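Local structure of intracellular protease/amidase (Salmonella enterica subsp. enterica serovar Typhimurium, 4K2H) at residues A[28-33]-A[178-183]; A[57-62]-A[85-90]; A[122-127]-A[132-137]; A[166-169]-A[173-176]. The protein is of unknown function but belongs to the DJ-1/PfpI family, binds zinc and is tentatively assigned a peptidase activity. The protein carries 1 engineered substitution. All coordinates share one frame; numbering follows the deposited sequence.

Contact 1 (A[28-33]-A[178-183]); sequences RRLHID and REQAEH
Q180 reaches from helix 174-183 into the angle between R29 and L30, where helix 17-29 ends, and makes its two kinds of contact with different parts of one bent side chain. The apolar part is its methylene: CG of Q180 lies 3.5 Å from CD2 of L30, and the two side chains slide past each other in opposite directions. The leucine CG sits beside its own backbone N (chi1 -65°), and the branch reaches across although the side chain does not set out straight at the partner. A branched apolar side chain suits a place where one methyl, CD2, meets the Q180 methylene and the other, CD1, packs on S167 of helix 159-171.

The amide end meets R29 through van der Waals contact; no hydrogen bond crosses. OE1 of Q180 lies 3.3 Å from CD of R29, near the plane of the guanidinium at its edge. The amide and guanidinium planes are 32° apart. This oxygen is buried here without a polar partner in the model. R29 spends its NE on a salt bridge to D25 and has a long, weak ion pair to E16 of the second subunit. Its extended chain thus offers mainly carbon to the glutamine.

H31, with positive phi (51°), lets the chain turn off the helix: its N bonds to O of R28 at 3.0 Å, while N of I32 returns to O of L27. This is a Schellman motif, placed where R29, whose side chain comes within about 4 Å of a bound zinc ion, meets the C-terminal helix.

Contact 2 (A[57-62]-A[85-90]); sequences STLSER and NPAVIA
L59 places one methyl, CD2, against the first turn of helix 86-97, and the side-chain contact is apolar. CD2 of L59 comes 3.7 Å from CG2 of V88, with the two side chains crossing at about a right angle, and 4.2 Å from CB of A87. It also lies 3.9 Å from the backbone C of A87, so the leucine leans on main chain as well as on methyls. In V88 the CG1 branch stands opposite the backbone N (chi1 173°), which leaves CG2 beside that N as the branch that touches L59. A small alanine lets the leucine approach the helix closely, and the beta-branched valine carries a methyl, CG2, that packs against CD2 of L59.

In the fold, L59 follows strand 57-58, the strand at one edge of this chain's parallel sheet, and both L59 and V88 also touch L10 of strand 6-11. The contact therefore closes hydrophobic core between an edge of the α/β sandwich and one of its flanking helices.

Polar bonds shape each partner separately. N85 is the N-cap: its OD1 accepts from N of A87 at 2.9 Å, while its ND2 donates to O of C39. P86, which has no N-H to offer, fits the first helical position. In segment 57-62, OG1 of T58 and OG of S60 share a 2.7 Å hydrogen bond.

Contact 3 (A[122-127]-A[132-137]); sequences RRYVCS and KAVPEG
Y124 lays the edge of its ring along G137 and brings its hydroxyl up to V134. CE2 of the tyrosine is 3.7 Å from C of G137, which sits in the ring plane, and the backbone O of R122 meets the ring edge in plane as well. Glycine suits this place because its bare CA lets the main chain run close to the ring. The first torsion (chi1 76°) sets the tyrosine CG between its backbone N and carbonyl carbon and sends the ring across the loop.

At the far end OH of Y124 lies 3.5 Å from CB of V134, the side chains coming from opposite directions. Here V134 supplies a compact apolar flank and also packs on A110 of helix 108-114. The backbone of Y124 bonds to V138 in the small parallel sheet and to V140 just beyond it.

A water 2.6 Å from OH of Y124 is placed to donate to O of V134 and, weakly, to O of G137, though more acceptors than protons lie in reach. With no direct hydrogen bond between the segments, the polar link probably runs through this water, while the ring edge packs against the loop joining strands 123-124 and 138-139.

Contact 4 (A[166-169]-A[173-176]); sequences LSAR and DDAP
A168 and D174 form the close part of this contact: CB of the alanine lies 3.4 Å from OD1 of the aspartate, at the corner where helix 159-171 gives way to helix 174-183. A methyl is small enough to let the second helix start right beside the first, and CA of A168 and CA of D174 are 5.1 Å apart. D174 sets out away from A168, but its CG lies beside the backbone N (chi1 -64°), and this swings the carboxylate back over the methyl. W188, the last residue of the chain, touches both. S167 and L166 of the same helix face inward instead, L166 onto strands 69-72 and 101-104.

The outer side is looser. The one hydrogen bond across it, from N of D173 to O of A168, is weak at 3.4 Å, and the aspartates here are exposed to solvent. The CB of D173 is directed away from the 166-169 segment, and its carboxylate serves its own helix: OD1 of D173 accepts from N of A175 at 3.3 Å, nearly straight (169°) but met from above the carboxylate plane. Aspartate suits such a start, since its negative charge would be expected to sit well beside the positive end of the helix dipole. P176 then occupies the first turn, where a proline costs no helical hydrogen bond. The result is two consecutive helices joined by a short turn, the second opened by an aspartate N-cap.

Contacts 1 and 4 are neighbours, their centres about 9 Å apart: both use helix 174-183, and L30 of contact 1 packs on S167 and P176 of contact 4. Together they place the C-terminal helix beside the end of helix 17-29 and helix 159-171. Contacts 2 and 3 stand apart from them and from each other, with centres 24 to 30 Å distant. Contact 2 lies at the 57-58 edge of the main parallel sheet, and contact 3 belongs to the separate two-stranded sheet. Along the chain contact 2 closes first, then 3, then 4, all within the long span joined by contact 1, which sets the end of the first helix against the last helix.

Contact 1 (A[28-33]-A[178-183])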
loop_
_atom_site.group_PDB
_atom_site.type_symbol
_atom_site.label_atom_id
_atom_site.label_comp_id
_atom_site.label_asym_id
_atom_site.label_seq_id
_atom_site.Cartn_x
_atom_site.Cartn_y
_atom_site.Cartn_z
ATOM N N ARG A 28 -6.523 -7.659 -6.932
ATOM C CA ARG A 28 -6.370 -7.509 -8.370
ATOM C C ARG A 28 -5.283 -8.431 -8.930
ATOM O O ARG A 28 -5.359 -8.810 -10.090
ATOM C CB ARG A 28 -6.141 -6.024 -8.791
ATOM C CG ARG A 28 -7.441 -5.264 -9.038
ATOM C CD ARG A 28 -7.271 -3.759 -9.332
ATOM N NE ARG A 28 -8.560 -3.041 -9.419
ATOM C CZ ARG A 28 -8.743 -1.717 -9.350
ATOM N NH1 ARG A 28 -7.735 -0.853 -9.173
ATOM N NH2 ARG A 28 -9.980 -1.237 -9.416
ATOM N N ARG A 29 -4.295 -8.826 -8.128
ATOM C CA ARG A 29 -3.317 -9.827 -8.598
ATOM C C ARG A 29 -4.010 -11.153 -8.866
ATOM O O ARG A 29 -3.638 -11.870 -9.786
ATOM C CB ARG A 29 -2.206 -10.071 -7.591
ATOM C CG ARG A 29 -1.046 -9.111 -7.694
ATOM C CD ARG A 29 -0.170 -9.213 -6.484
ATOM N NE ARG A 29 0.589 -7.995 -6.308
ATOM C CZ ARG A 29 1.717 -7.717 -6.941
ATOM N NH1 ARG A 29 2.249 -8.582 -7.781
ATOM N NH2 ARG A 29 2.319 -6.545 -6.715
ATOM N N LEU A 30 -5.022 -11.462 -8.063
ATOM C CA LEU A 30 -5.836 -12.674 -8.243
ATOM C C LEU A 30 -6.982 -12.475 -9.208
ATOM O O LEU A 30 -7.930 -13.228 -9.164
ATOM C CB LEU A 30 -6.423 -13.074 -6.907
ATOM C CG LEU A 30 -5.344 -13.477 -5.922
ATOM C CD1 LEU A 30 -5.854 -13.356 -4.515
ATOM C CD2 LEU A 30 -4.891 -14.900 -6.227
ATOM N N HIS A 31 -6.937 -11.417 -10.024
ATOM C CA HIS A 31 -7.984 -11.129 -10.989
ATOM C C HIS A 31 -9.392 -11.122 -10.376
ATOM O O HIS A 31 -10.360 -11.346 -11.078
ATOM C CB HIS A 31 -7.940 -12.144 -12.147
ATOM C CG HIS A 31 -6.586 -12.299 -12.772
ATOM N ND1 HIS A 31 -6.095 -11.415 -13.706
ATOM C CD2 HIS A 31 -5.624 -13.240 -12.602
ATOM C CE1 HIS A 31 -4.889 -11.797 -14.084
ATOM N NE2 HIS A 31 -4.579 -12.902 -13.428
ATOM N N ILE A 32 -9.503 -10.872 -9.074
ATOM C CA ILE A 32 -10.789 -10.533 -8.459
ATOM C C ILE A 32 -11.147 -9.104 -8.882
ATOM O O ILE A 32 -10.316 -8.214 -8.802
ATOM C CB ILE A 32 -10.729 -10.661 -6.928
ATOM C CG1 ILE A 32 -10.463 -12.126 -6.549
ATOM C CG2 ILE A 32 -11.996 -10.130 -6.278
ATOM C CD1 ILE A 32 -10.182 -12.350 -5.083
ATOM N N ASP A 33 -12.364 -8.897 -9.368
ATOM C CA ASP A 33 -12.842 -7.559 -9.755
ATOM C C ASP A 33 -12.905 -6.634 -8.556
ATOM O O ASP A 33 -13.547 -6.980 -7.558
ATOM C CB ASP A 33 -14.251 -7.671 -10.286
ATOM C CG ASP A 33 -14.347 -7.349 -11.709
ATOM O OD1 ASP A 33 -13.612 -7.944 -12.520
ATOM O OD2 ASP A 33 -15.198 -6.494 -12.019
ATOM N N ARG A 178 -2.246 -18.738 -1.857
ATOM C CA ARG A 178 -0.902 -19.138 -1.433
ATOM C C ARG A 178 0.128 -18.974 -2.547
ATOM O O ARG A 178 1.259 -18.599 -2.297
ATOM C CB ARG A 178 -0.906 -20.580 -0.954
ATOM C CG ARG A 178 0.469 -21.079 -0.554
ATOM C CD ARG A 178 0.405 -22.181 0.491
ATOM N NE ARG A 178 -0.098 -21.673 1.771
ATOM C CZ ARG A 178 -1.282 -21.977 2.313
ATOM N NH1 ARG A 178 -1.620 -21.445 3.486
ATOM N NH2 ARG A 178 -2.135 -22.803 1.707
ATOM N N GLU A 179 -0.279 -19.245 -3.774
ATOM C CA GLU A 179 0.605 -19.097 -4.911
ATOM C C GLU A 179 0.969 -17.632 -5.171
ATOM O O GLU A 179 2.104 -17.345 -5.524
ATOM C CB GLU A 179 -0.037 -19.717 -6.146
ATOM C CG GLU A 179 0.828 -19.655 -7.392
ATOM C CD GLU A 179 0.585 -20.806 -8.369
ATOM O OE1 GLU A 179 -0.194 -21.746 -8.060
ATOM O OE2 GLU A 179 1.194 -20.764 -9.460
ATOM N N GLN A 180 0.015 -16.714 -4.993
ATOM C CA GLN A 180 0.308 -15.280 -5.122
ATOM C C GLN A 180 1.172 -14.785 -3.978
ATOM O O GLN A 180 2.107 -14.043 -4.195
ATOM C CB GLN A 180 -0.971 -14.428 -5.178
ATOM C CG GLN A 180 -1.457 -14.125 -6.578
ATOM C CD GLN A 180 -0.423 -13.405 -7.425
ATOM O OE1 GLN A 180 0.266 -12.475 -6.972
ATOM N NE2 GLN A 180 -0.300 -13.841 -8.659
ATOM N N ALA A 181 0.833 -15.181 -2.763
ATOM C CA ALA A 181 1.665 -14.914 -1.597
ATOM C C ALA A 181 3.108 -15.410 -1.810
ATOM O O ALA A 181 4.077 -14.730 -1.473
ATOM C CB ALA A 181 1.056 -15.577 -0.370
ATOM N N GLU A 182 3.260 -16.593 -2.378
ATOM C CA GLU A 182 4.596 -17.057 -2.725
ATOM C C GLU A 182 5.251 -16.122 -3.756
ATOM O O GLU A 182 6.393 -15.734 -3.586
ATOM C CB GLU A 182 4.569 -18.515 -3.209
ATOM C CG GLU A 182 4.286 -19.508 -2.078
ATOM C CD GLU A 182 4.072 -20.958 -2.537
ATOM O OE1 GLU A 182 4.282 -21.275 -3.732
ATOM O OE2 GLU A 182 3.702 -21.796 -1.684
ATOM N N HIS A 183 4.517 -15.740 -4.800
ATOM C CA HIS A 183 5.051 -14.885 -5.874
ATOM C C HIS A 183 5.571 -13.505 -5.369
ATOM O O HIS A 183 6.536 -12.966 -5.916
ATOM C CB HIS A 183 3.970 -14.711 -6.938
ATOM C CG HIS A 183 4.408 -13.952 -8.153
ATOM N ND1 HIS A 183 5.083 -14.550 -9.201
ATOM C CD2 HIS A 183 4.238 -12.650 -8.504
ATOM C CE1 HIS A 183 5.324 -13.644 -10.136
ATOM N NE2 HIS A 183 4.822 -12.485 -9.739
#

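Contact 2 (A[57-62]-A[85-90])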
loop_
_atom_site.group_PDB
_atom_site.type_symbol
_atom_site.label_atom_id
_atom_site.label_comp_id
_atom_site.label_asym_id
_atom_site.label_seq_id
_atom_site.Cartn_x
_atom_site.Cartn_y
_atom_site.Cartn_z
ATOM N N SER A 57 -15.559 4.806 -9.027
ATOM C CA SER A 57 -16.920 5.306 -9.113
ATOM C C SER A 57 -17.323 5.843 -7.759
ATOM O O SER A 57 -16.468 6.090 -6.914
ATOM C CB SER A 57 -17.835 4.171 -9.616
ATOM O OG SER A 57 -19.203 4.491 -9.527
ATOM N N THR A 58 -18.625 6.003 -7.538
ATOM C CA THR A 58 -19.126 6.551 -6.297
ATOM C C THR A 58 -20.234 5.688 -5.801
ATOM O O THR A 58 -20.824 4.919 -6.556
ATOM C CB THR A 58 -19.673 7.990 -6.470
ATOM O OG1 THR A 58 -20.760 7.991 -7.401
ATOM C CG2 THR A 58 -18.616 8.918 -6.983
ATOM N N LEU A 59 -20.516 5.826 -4.515
ATOM C CA LEU A 59 -21.560 5.075 -3.867
ATOM C C LEU A 59 -22.890 5.404 -4.493
ATOM O O LEU A 59 -23.747 4.510 -4.677
ATOM C CB LEU A 59 -21.588 5.445 -2.384
ATOM C CG LEU A 59 -21.592 4.372 -1.332
ATOM C CD1 LEU A 59 -20.606 3.270 -1.657
ATOM C CD2 LEU A 59 -21.247 5.035 -0.007
ATOM N N SER A 60 -23.050 6.677 -4.855
ATOM C CA SER A 60 -24.289 7.157 -5.478
ATOM C C SER A 60 -24.632 6.457 -6.790
ATOM O O SER A 60 -25.794 6.376 -7.139
ATOM C CB SER A 60 -24.231 8.664 -5.695
ATOM O OG SER A 60 -23.184 8.991 -6.599
ATOM N N GLU A 61 -23.632 5.934 -7.501
ATOM C CA GLU A 61 -23.849 5.137 -8.720
ATOM C C GLU A 61 -23.999 3.633 -8.473
ATOM O O GLU A 61 -24.096 2.859 -9.418
ATOM C CB GLU A 61 -22.667 5.334 -9.675
ATOM C CG GLU A 61 -22.535 6.751 -10.204
ATOM C CD GLU A 61 -23.821 7.194 -10.879
ATOM O OE1 GLU A 61 -24.278 6.479 -11.798
ATOM O OE2 GLU A 61 -24.394 8.229 -10.469
ATOM N N ARG A 62 -24.004 3.198 -7.221
ATOM C CA ARG A 62 -23.998 1.770 -6.945
ATOM C C ARG A 62 -25.046 1.358 -5.939
ATOM O O ARG A 62 -24.871 0.369 -5.216
ATOM C CB ARG A 62 -22.615 1.372 -6.444
ATOM C CG ARG A 62 -21.531 1.538 -7.499
ATOM C CD ARG A 62 -21.674 0.458 -8.558
ATOM N NE ARG A 62 -20.616 0.520 -9.566
ATOM C CZ ARG A 62 -20.649 1.307 -10.637
ATOM N NH1 ARG A 62 -19.657 1.288 -11.501
ATOM N NH2 ARG A 62 -21.665 2.115 -10.852
ATOM N N ASN A 85 -21.698 9.082 7.270
ATOM C CA ASN A 85 -22.335 9.114 5.974
ATOM C C ASN A 85 -23.469 8.100 5.843
ATOM O O ASN A 85 -23.217 6.912 5.817
ATOM C CB ASN A 85 -21.277 8.803 4.919
ATOM C CG ASN A 85 -21.797 8.939 3.529
ATOM O OD1 ASN A 85 -22.995 8.873 3.284
ATOM N ND2 ASN A 85 -20.900 9.138 2.604
ATOM N N PRO A 86 -24.722 8.568 5.692
ATOM C CA PRO A 86 -25.826 7.618 5.697
ATOM C C PRO A 86 -25.852 6.700 4.487
ATOM O O PRO A 86 -26.358 5.611 4.567
ATOM C CB PRO A 86 -27.055 8.531 5.732
ATOM C CG PRO A 86 -26.603 9.767 5.043
ATOM C CD PRO A 86 -25.210 9.957 5.573
ATOM N N ALA A 87 -25.292 7.146 3.366
ATOM C CA ALA A 87 -25.185 6.299 2.205
ATOM C C ALA A 87 -24.240 5.142 2.465
ATOM O O ALA A 87 -24.470 4.042 1.981
ATOM C CB ALA A 87 -24.738 7.086 1.001
ATOM N N VAL A 88 -23.199 5.377 3.254
ATOM C CA VAL A 88 -22.306 4.296 3.682
ATOM C C VAL A 88 -23.047 3.291 4.579
ATOM O O VAL A 88 -22.977 2.084 4.375
ATOM C CB VAL A 88 -21.066 4.826 4.426
ATOM C CG1 VAL A 88 -20.259 3.661 5.011
ATOM C CG2 VAL A 88 -20.204 5.664 3.487
ATOM N N ILE A 89 -23.771 3.805 5.568
ATOM C CA ILE A 89 -24.490 2.942 6.491
ATOM C C ILE A 89 -25.495 2.091 5.687
ATOM O O ILE A 89 -25.541 0.878 5.866
ATOM C CB ILE A 89 -25.205 3.739 7.586
ATOM C CG1 ILE A 89 -24.227 4.655 8.372
ATOM C CG2 ILE A 89 -25.993 2.813 8.489
ATOM C CD1 ILE A 89 -22.826 4.140 8.646
ATOM N N ALA A 90 -26.246 2.707 4.770
ATOM C CA ALA A 90 -27.205 1.940 3.947
ATOM C C ALA A 90 -26.547 0.884 3.075
ATOM O O ALA A 90 -27.117 -0.199 2.886
ATOM C CB ALA A 90 -28.053 2.849 3.061
#

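Contact 3 (A[122-127]-A[132-137])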
loop_
_atom_site.group_PDB
_atom_site.type_symbol
_atom_site.label_atom_id
_atom_site.label_comp_id
_atom_site.label_asym_id
_atom_site.label_seq_id
_atom_site.Cartn_x
_atom_site.Cartn_y
_atom_site.Cartn_z
ATOM N N ARG A 122 -21.044 -9.838 16.903
ATOM C CA ARG A 122 -20.016 -10.670 16.275
ATOM C C ARG A 122 -18.628 -10.431 16.819
ATOM O O ARG A 122 -18.341 -9.375 17.399
ATOM C CB ARG A 122 -20.027 -10.530 14.764
ATOM C CG ARG A 122 -21.187 -11.266 14.099
ATOM C CD ARG A 122 -21.291 -10.869 12.637
ATOM N NE ARG A 122 -21.572 -9.427 12.503
ATOM C CZ ARG A 122 -21.946 -8.839 11.374
ATOM N NH1 ARG A 122 -22.117 -9.545 10.268
ATOM N NH2 ARG A 122 -22.188 -7.539 11.357
ATOM N N ARG A 123 -17.779 -11.450 16.659
ATOM C CA ARG A 123 -16.362 -11.337 16.984
ATOM C C ARG A 123 -15.657 -10.490 15.924
ATOM O O ARG A 123 -15.927 -10.633 14.743
ATOM C CB ARG A 123 -15.711 -12.716 17.085
ATOM C CG ARG A 123 -16.179 -13.508 18.312
ATOM C CD ARG A 123 -15.587 -14.905 18.318
ATOM N NE ARG A 123 -16.132 -15.677 17.203
ATOM C CZ ARG A 123 -15.470 -16.029 16.100
ATOM N NH1 ARG A 123 -16.109 -16.722 15.153
ATOM N NH2 ARG A 123 -14.185 -15.707 15.926
ATOM N N TYR A 124 -14.750 -9.618 16.368
ATOM C CA TYR A 124 -14.093 -8.657 15.492
ATOM C C TYR A 124 -12.810 -8.196 16.173
ATOM O O TYR A 124 -12.629 -8.390 17.381
ATOM C CB TYR A 124 -15.019 -7.448 15.231
ATOM C CG TYR A 124 -15.077 -6.518 16.414
ATOM C CD1 TYR A 124 -14.236 -5.408 16.471
ATOM C CD2 TYR A 124 -15.903 -6.795 17.525
ATOM C CE1 TYR A 124 -14.218 -4.569 17.563
ATOM C CE2 TYR A 124 -15.906 -5.953 18.632
ATOM C CZ TYR A 124 -15.054 -4.831 18.639
ATOM O OH TYR A 124 -15.010 -3.943 19.699
ATOM N N VAL A 125 -11.929 -7.598 15.380
ATOM C CA VAL A 125 -10.747 -6.916 15.871
ATOM C C VAL A 125 -10.712 -5.517 15.279
ATOM O O VAL A 125 -11.325 -5.237 14.258
ATOM C CB VAL A 125 -9.451 -7.677 15.524
ATOM C CG1 VAL A 125 -9.155 -7.669 14.029
ATOM C CG2 VAL A 125 -8.262 -7.127 16.300
ATOM N N CYS A 126 -9.995 -4.639 15.947
ATOM C CA CYS A 126 -9.796 -3.308 15.469
ATOM C C CYS A 126 -8.457 -2.862 16.047
ATOM O O CYS A 126 -7.815 -3.615 16.797
ATOM C CB CYS A 126 -10.942 -2.420 15.954
ATOM S SG CYS A 126 -10.994 -2.254 17.745
ATOM N N SER A 127 -8.022 -1.666 15.683
ATOM C CA SER A 127 -6.732 -1.140 16.157
ATOM C C SER A 127 -6.855 -0.615 17.585
ATOM O O SER A 127 -7.962 -0.370 18.060
ATOM C CB SER A 127 -6.249 -0.017 15.246
ATOM O OG SER A 127 -7.312 0.898 15.034
ATOM N N LYS A 132 -12.823 -0.674 23.514
ATOM C CA LYS A 132 -13.283 -0.347 24.879
ATOM C C LYS A 132 -14.548 0.522 24.913
ATOM O O LYS A 132 -15.330 0.443 25.859
ATOM C CB LYS A 132 -12.162 0.347 25.681
ATOM C CG LYS A 132 -11.024 -0.580 26.106
ATOM C CD LYS A 132 -9.944 0.196 26.836
ATOM C CE LYS A 132 -8.830 -0.710 27.334
ATOM N NZ LYS A 132 -7.626 0.093 27.720
ATOM N N ALA A 133 -14.731 1.355 23.888
ATOM C CA ALA A 133 -15.938 2.179 23.738
ATOM C C ALA A 133 -17.020 1.505 22.892
ATOM O O ALA A 133 -18.048 2.097 22.625
ATOM C CB ALA A 133 -15.563 3.522 23.119
ATOM N N VAL A 134 -16.786 0.275 22.450
ATOM C CA VAL A 134 -17.724 -0.395 21.554
ATOM C C VAL A 134 -18.640 -1.307 22.375
ATOM O O VAL A 134 -18.196 -2.297 22.948
ATOM C CB VAL A 134 -17.006 -1.154 20.422
ATOM C CG1 VAL A 134 -18.001 -1.892 19.546
ATOM C CG2 VAL A 134 -16.183 -0.180 19.590
ATOM N N PRO A 135 -19.931 -0.959 22.431
ATOM C CA PRO A 135 -20.778 -1.580 23.437
ATOM C C PRO A 135 -21.239 -3.005 23.121
ATOM O O PRO A 135 -21.384 -3.793 24.062
ATOM C CB PRO A 135 -21.956 -0.607 23.555
ATOM C CG PRO A 135 -21.992 0.136 22.258
ATOM C CD PRO A 135 -20.663 0.009 21.587
ATOM N N GLU A 136 -21.422 -3.358 21.841
ATOM C CA GLU A 136 -22.101 -4.641 21.495
ATOM C C GLU A 136 -21.382 -5.591 20.512
ATOM O O GLU A 136 -22.026 -6.321 19.755
ATOM C CB GLU A 136 -23.549 -4.373 21.019
ATOM C CG GLU A 136 -23.694 -3.335 19.904
ATOM C CD GLU A 136 -23.254 -3.829 18.525
ATOM O OE1 GLU A 136 -23.800 -4.857 18.047
ATOM O OE2 GLU A 136 -22.373 -3.172 17.910
ATOM N N GLY A 137 -20.064 -5.625 20.523
ATOM C CA GLY A 137 -19.355 -6.643 19.751
ATOM C C GLY A 137 -18.536 -7.463 20.710
ATOM O O GLY A 137 -18.509 -7.165 21.911
HETATM O O HOH W 1 -16.350 -4.666 21.841
#

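Contact 4 (A[166-169]-A[173-176])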
loop_
_atom_site.group_PDB
_atom_site.type_symbol
_atom_site.label_atom_id
_atom_site.label_comp_id
_atom_site.label_asym_id
_atom_site.label_seq_id
_atom_site.Cartn_x
_atom_site.Cartn_y
_atom_site.Cartn_z
ATOM N N LEU A 166 -9.285 -12.651 3.001
ATOM C CA LEU A 166 -10.440 -12.207 2.246
ATOM C C LEU A 166 -10.459 -12.884 0.879
ATOM O O LEU A 166 -11.498 -13.395 0.460
ATOM C CB LEU A 166 -10.428 -10.681 2.087
ATOM C CG LEU A 166 -11.438 -10.088 1.099
ATOM C CD1 LEU A 166 -12.866 -10.490 1.440
ATOM C CD2 LEU A 166 -11.314 -8.573 1.070
ATOM N N SER A 167 -9.318 -12.876 0.178
ATOM C CA SER A 167 -9.260 -13.420 -1.176
ATOM C C SER A 167 -9.609 -14.909 -1.197
ATOM O O SER A 167 -10.340 -15.387 -2.062
ATOM C CB SER A 167 -7.866 -13.256 -1.766
ATOM O OG SER A 167 -7.517 -11.895 -1.940
ATOM N N ALA A 168 -9.049 -15.637 -0.240
ATOM C CA ALA A 168 -9.222 -17.062 -0.170
ATOM C C ALA A 168 -10.692 -17.363 0.065
ATOM O O ALA A 168 -11.268 -18.242 -0.562
ATOM C CB ALA A 168 -8.376 -17.624 0.951
ATOM N N ARG A 169 -11.308 -16.614 0.964
ATOM C CA ARG A 169 -12.737 -16.738 1.184
ATOM C C ARG A 169 -13.571 -16.440 -0.091
ATOM O O ARG A 169 -14.500 -17.190 -0.429
ATOM C CB ARG A 169 -13.132 -15.812 2.301
ATOM C CG ARG A 169 -14.598 -15.871 2.627
ATOM C CD ARG A 169 -14.989 -17.110 3.414
ATOM N NE ARG A 169 -16.188 -16.710 4.137
ATOM C CZ ARG A 169 -16.209 -16.222 5.373
ATOM N NH1 ARG A 169 -17.365 -15.848 5.892
ATOM N NH2 ARG A 169 -15.099 -16.145 6.104
ATOM N N ASP A 173 -10.868 -21.233 -2.090
ATOM C CA ASP A 173 -9.716 -22.033 -2.465
ATOM C C ASP A 173 -8.431 -21.278 -2.116
ATOM O O ASP A 173 -8.160 -20.208 -2.678
ATOM C CB ASP A 173 -9.738 -22.328 -3.977
ATOM C CG ASP A 173 -8.676 -23.343 -4.406
ATOM O OD1 ASP A 173 -8.014 -23.947 -3.527
ATOM O OD2 ASP A 173 -8.505 -23.534 -5.634
ATOM N N ASP A 174 -7.649 -21.848 -1.203
ATOM C CA ASP A 174 -6.372 -21.281 -0.795
ATOM C C ASP A 174 -5.271 -21.330 -1.855
ATOM O O ASP A 174 -4.372 -20.485 -1.845
ATOM C CB ASP A 174 -5.874 -21.987 0.466
ATOM C CG ASP A 174 -6.781 -21.754 1.648
ATOM O OD1 ASP A 174 -7.635 -20.845 1.565
ATOM O OD2 ASP A 174 -6.655 -22.482 2.661
ATOM N N ALA A 175 -5.321 -22.295 -2.763
ATOM C CA ALA A 175 -4.158 -22.586 -3.625
ATOM C C ALA A 175 -3.715 -21.403 -4.487
ATOM O O ALA A 175 -2.526 -21.054 -4.513
ATOM C CB ALA A 175 -4.419 -23.822 -4.496
ATOM N N PRO A 176 -4.660 -20.770 -5.196
ATOM C CA PRO A 176 -4.228 -19.632 -5.996
ATOM C C PRO A 176 -3.743 -18.475 -5.108
ATOM O O PRO A 176 -2.830 -17.747 -5.495
ATOM C CB PRO A 176 -5.483 -19.239 -6.787
ATOM C CG PRO A 176 -6.464 -20.341 -6.562
ATOM C CD PRO A 176 -6.111 -20.964 -5.251
#